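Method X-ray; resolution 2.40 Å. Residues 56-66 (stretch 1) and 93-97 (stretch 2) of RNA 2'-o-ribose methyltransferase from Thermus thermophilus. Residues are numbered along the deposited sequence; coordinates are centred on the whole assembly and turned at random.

Stretch 1 56-66: GLNPEEQQVYA
Stretch 2 93-97: PAGLI

Stretch 1 enters as a short extended loop and winds into a helix from Pro59 to Ala66; stretch 2 is a loop that becomes a strand at Leu96 and Ile97. They pack with Leu57 CA 5.7 Å from Gly95 CA and Glu61 CA 6.5 Å from Leu96 CA, burying 263 Å² in all.

Gly56 opens the first stretch at phi/psi 100/169, where a CB would jam against the preceding carbonyl oxygen, so glycine fits. Leu57 is extended (-121/155). Its CA-to-CB bond points sideways, but the m,t rotamer (chi1 -52°, chi2 173°) brings Leu57 CD2 to 3.2 Å from Gly95 O, a close contact between a methyl and a carbonyl oxygen.

Asn58 (-80/170) is the N-cap. With chi1 at 56° (p), its short amide side chain folds back so that Asn58 OD1 accepts from Glu61 N at 2.7 Å, satisfying an amide that the first helical turn leaves without a backbone partner. Glu61 returns the favour, Glu61 OE2 accepting from Asn58 N at 3.1 Å. Pro59 (-47/-53) suits the first helical turn, since its ring fixes phi near the helical value and its missing N-H costs no bond there. The backbone then runs helically, with Gln62 N 2.8 Å from Asn58 O and Tyr65 N 3.0 Å from Glu61 O, both hydrogen bonded.

Glu61 is the polar centre of the contact. Buried, with its CA-to-CB bond toward stretch 2, it adopts chi1 -78° (m), chi2 167° (t) and chi3 168°, an arm long enough to carry its carboxylate to the loop. There Glu61 OE1 accepts from Gly95 N at 2.9 Å, with a nearly straight N-H...O angle of 168°. The two carboxylate oxygens thus serve backbone amides from both stretches. Glu61 OE1 also lies 3.8 Å from Ala94 CB. Gly95 (-96/-5) must stay bare: an ideal CB would point toward stretch 1, only 3.0 Å from Glu61 OE2 and 3.2 Å from Leu57 CD2.

The Gln62 CA-to-CB bond points away and Gln63 is out of reach; both are exposed, as their polar side chains allow. One turn after Glu61, the CA-to-CB bond of Val64 (chi1 178°, t) points toward the strand, placing Val64 CG1 4.1 Å from Leu96 CD2. That of Leu96 (-135/117; chi1 -171°, t; chi2 66°, p) points back toward the helix, and 88 Å² of the residue is covered. Both side chains are apolar and buried, so neither leaves a polar group unsatisfied. Leu96 CD2 also comes within 4.3 Å of Tyr65 N, while the Tyr65 CA-to-CB bond points sideways, with chi1 -175° (t) and chi2 -171°.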

# COMPACT_ATOMS: atom_id res chain seq x y z
N GLY A 56 -2.87 12.92 -26.45
CA GLY A 56 -3.57 13.78 -25.51
C GLY A 56 -3.78 13.20 -24.12
O GLY A 56 -3.57 12.01 -23.88
N LEU A 57 -4.21 14.06 -23.20
CA LEU A 57 -4.46 13.66 -21.82
C LEU A 57 -5.91 13.92 -21.44
O LEU A 57 -6.57 14.76 -22.05
CB LEU A 57 -3.54 14.46 -20.90
CG LEU A 57 -2.05 14.42 -21.29
CD1 LEU A 57 -1.25 15.38 -20.43
CD2 LEU A 57 -1.55 13.00 -21.13
N ASN A 58 -6.43 13.19 -20.45
CA ASN A 58 -7.81 13.43 -20.03
C ASN A 58 -7.80 14.65 -19.10
O ASN A 58 -6.74 15.13 -18.71
CB ASN A 58 -8.39 12.20 -19.31
CG ASN A 58 -7.56 11.74 -18.13
OD1 ASN A 58 -7.16 12.55 -17.29
ND2 ASN A 58 -7.32 10.44 -18.04
N PRO A 59 -8.99 15.18 -18.76
CA PRO A 59 -9.10 16.36 -17.89
C PRO A 59 -8.24 16.32 -16.63
O PRO A 59 -7.48 17.25 -16.35
CB PRO A 59 -10.59 16.41 -17.57
CG PRO A 59 -11.20 15.89 -18.83
CD PRO A 59 -10.33 14.70 -19.14
N GLU A 60 -8.37 15.24 -15.87
CA GLU A 60 -7.61 15.08 -14.64
C GLU A 60 -6.11 15.08 -14.93
O GLU A 60 -5.35 15.79 -14.28
CB GLU A 60 -8.01 13.79 -13.92
CG GLU A 60 -7.14 13.47 -12.72
CD GLU A 60 -7.74 12.42 -11.81
OE1 GLU A 60 -8.42 11.50 -12.32
OE2 GLU A 60 -7.53 12.50 -10.58
N GLU A 61 -5.70 14.30 -15.91
CA GLU A 61 -4.29 14.24 -16.28
C GLU A 61 -3.81 15.61 -16.74
O GLU A 61 -2.64 15.94 -16.61
CB GLU A 61 -4.08 13.21 -17.40
CG GLU A 61 -4.07 11.79 -16.91
CD GLU A 61 -4.19 10.79 -18.03
OE1 GLU A 61 -3.96 9.59 -17.79
OE2 GLU A 61 -4.51 11.20 -19.16
N GLN A 62 -4.74 16.40 -17.27
CA GLN A 62 -4.41 17.74 -17.76
C GLN A 62 -4.15 18.72 -16.61
O GLN A 62 -3.23 19.54 -16.69
CB GLN A 62 -5.55 18.25 -18.65
CG GLN A 62 -5.15 19.39 -19.57
CD GLN A 62 -4.11 18.97 -20.61
OE1 GLN A 62 -4.33 18.04 -21.39
NE2 GLN A 62 -2.96 19.66 -20.62
N GLN A 63 -4.95 18.65 -15.55
CA GLN A 63 -4.75 19.55 -14.43
C GLN A 63 -3.53 19.16 -13.61
O GLN A 63 -2.91 20.01 -12.97
CB GLN A 63 -6.01 19.64 -13.54
CG GLN A 63 -6.46 18.34 -12.87
CD GLN A 63 -5.80 18.09 -11.52
OE1 GLN A 63 -5.44 19.03 -10.80
NE2 GLN A 63 -5.65 16.82 -11.16
N VAL A 64 -3.17 17.88 -13.63
CA VAL A 64 -1.99 17.43 -12.91
C VAL A 64 -0.78 17.87 -13.72
O VAL A 64 0.21 18.33 -13.16
CB VAL A 64 -1.93 15.89 -12.75
CG1 VAL A 64 -0.65 15.49 -12.04
CG2 VAL A 64 -3.13 15.40 -11.96
N TYR A 65 -0.89 17.73 -15.03
CA TYR A 65 0.17 18.12 -15.95
C TYR A 65 0.42 19.62 -15.79
O TYR A 65 1.56 20.07 -15.76
CB TYR A 65 -0.23 17.82 -17.39
CG TYR A 65 0.84 18.09 -18.43
CD1 TYR A 65 0.55 18.02 -19.80
CD2 TYR A 65 2.16 18.37 -18.06
CE1 TYR A 65 1.53 18.24 -20.76
CE2 TYR A 65 3.15 18.59 -19.01
CZ TYR A 65 2.83 18.52 -20.36
OH TYR A 65 3.81 18.73 -21.31
N ALA A 66 -0.66 20.38 -15.70
CA ALA A 66 -0.56 21.82 -15.54
C ALA A 66 0.21 22.17 -14.27
O ALA A 66 1.13 22.98 -14.30
CB ALA A 66 -1.95 22.44 -15.50
N PRO A 93 -2.72 1.58 -20.05
CA PRO A 93 -1.84 2.58 -19.43
C PRO A 93 -2.37 4.00 -19.34
O PRO A 93 -3.17 4.44 -20.17
CB PRO A 93 -0.57 2.48 -20.27
CG PRO A 93 -1.10 2.11 -21.62
CD PRO A 93 -2.11 1.05 -21.28
N ALA A 94 -1.91 4.73 -18.32
CA ALA A 94 -2.31 6.12 -18.14
C ALA A 94 -1.65 6.93 -19.25
O ALA A 94 -0.80 6.42 -19.98
CB ALA A 94 -1.85 6.62 -16.79
N GLY A 95 -2.06 8.18 -19.39
CA GLY A 95 -1.48 9.02 -20.42
C GLY A 95 -0.36 9.84 -19.84
O GLY A 95 0.35 10.55 -20.55
N LEU A 96 -0.19 9.73 -18.52
CA LEU A 96 0.83 10.47 -17.81
C LEU A 96 1.57 9.59 -16.83
O LEU A 96 0.97 9.05 -15.89
CB LEU A 96 0.19 11.64 -17.06
CG LEU A 96 1.14 12.65 -16.42
CD1 LEU A 96 1.91 13.39 -17.51
CD2 LEU A 96 0.33 13.64 -15.58
N ILE A 97 2.87 9.42 -17.06
CA ILE A 97 3.73 8.61 -16.21
C ILE A 97 4.93 9.47 -15.84
O ILE A 97 5.51 10.11 -16.71
CB ILE A 97 4.29 7.37 -16.93
CG1 ILE A 97 3.16 6.44 -17.36
CG2 ILE A 97 5.26 6.64 -16.01
CD1 ILE A 97 3.65 5.18 -18.06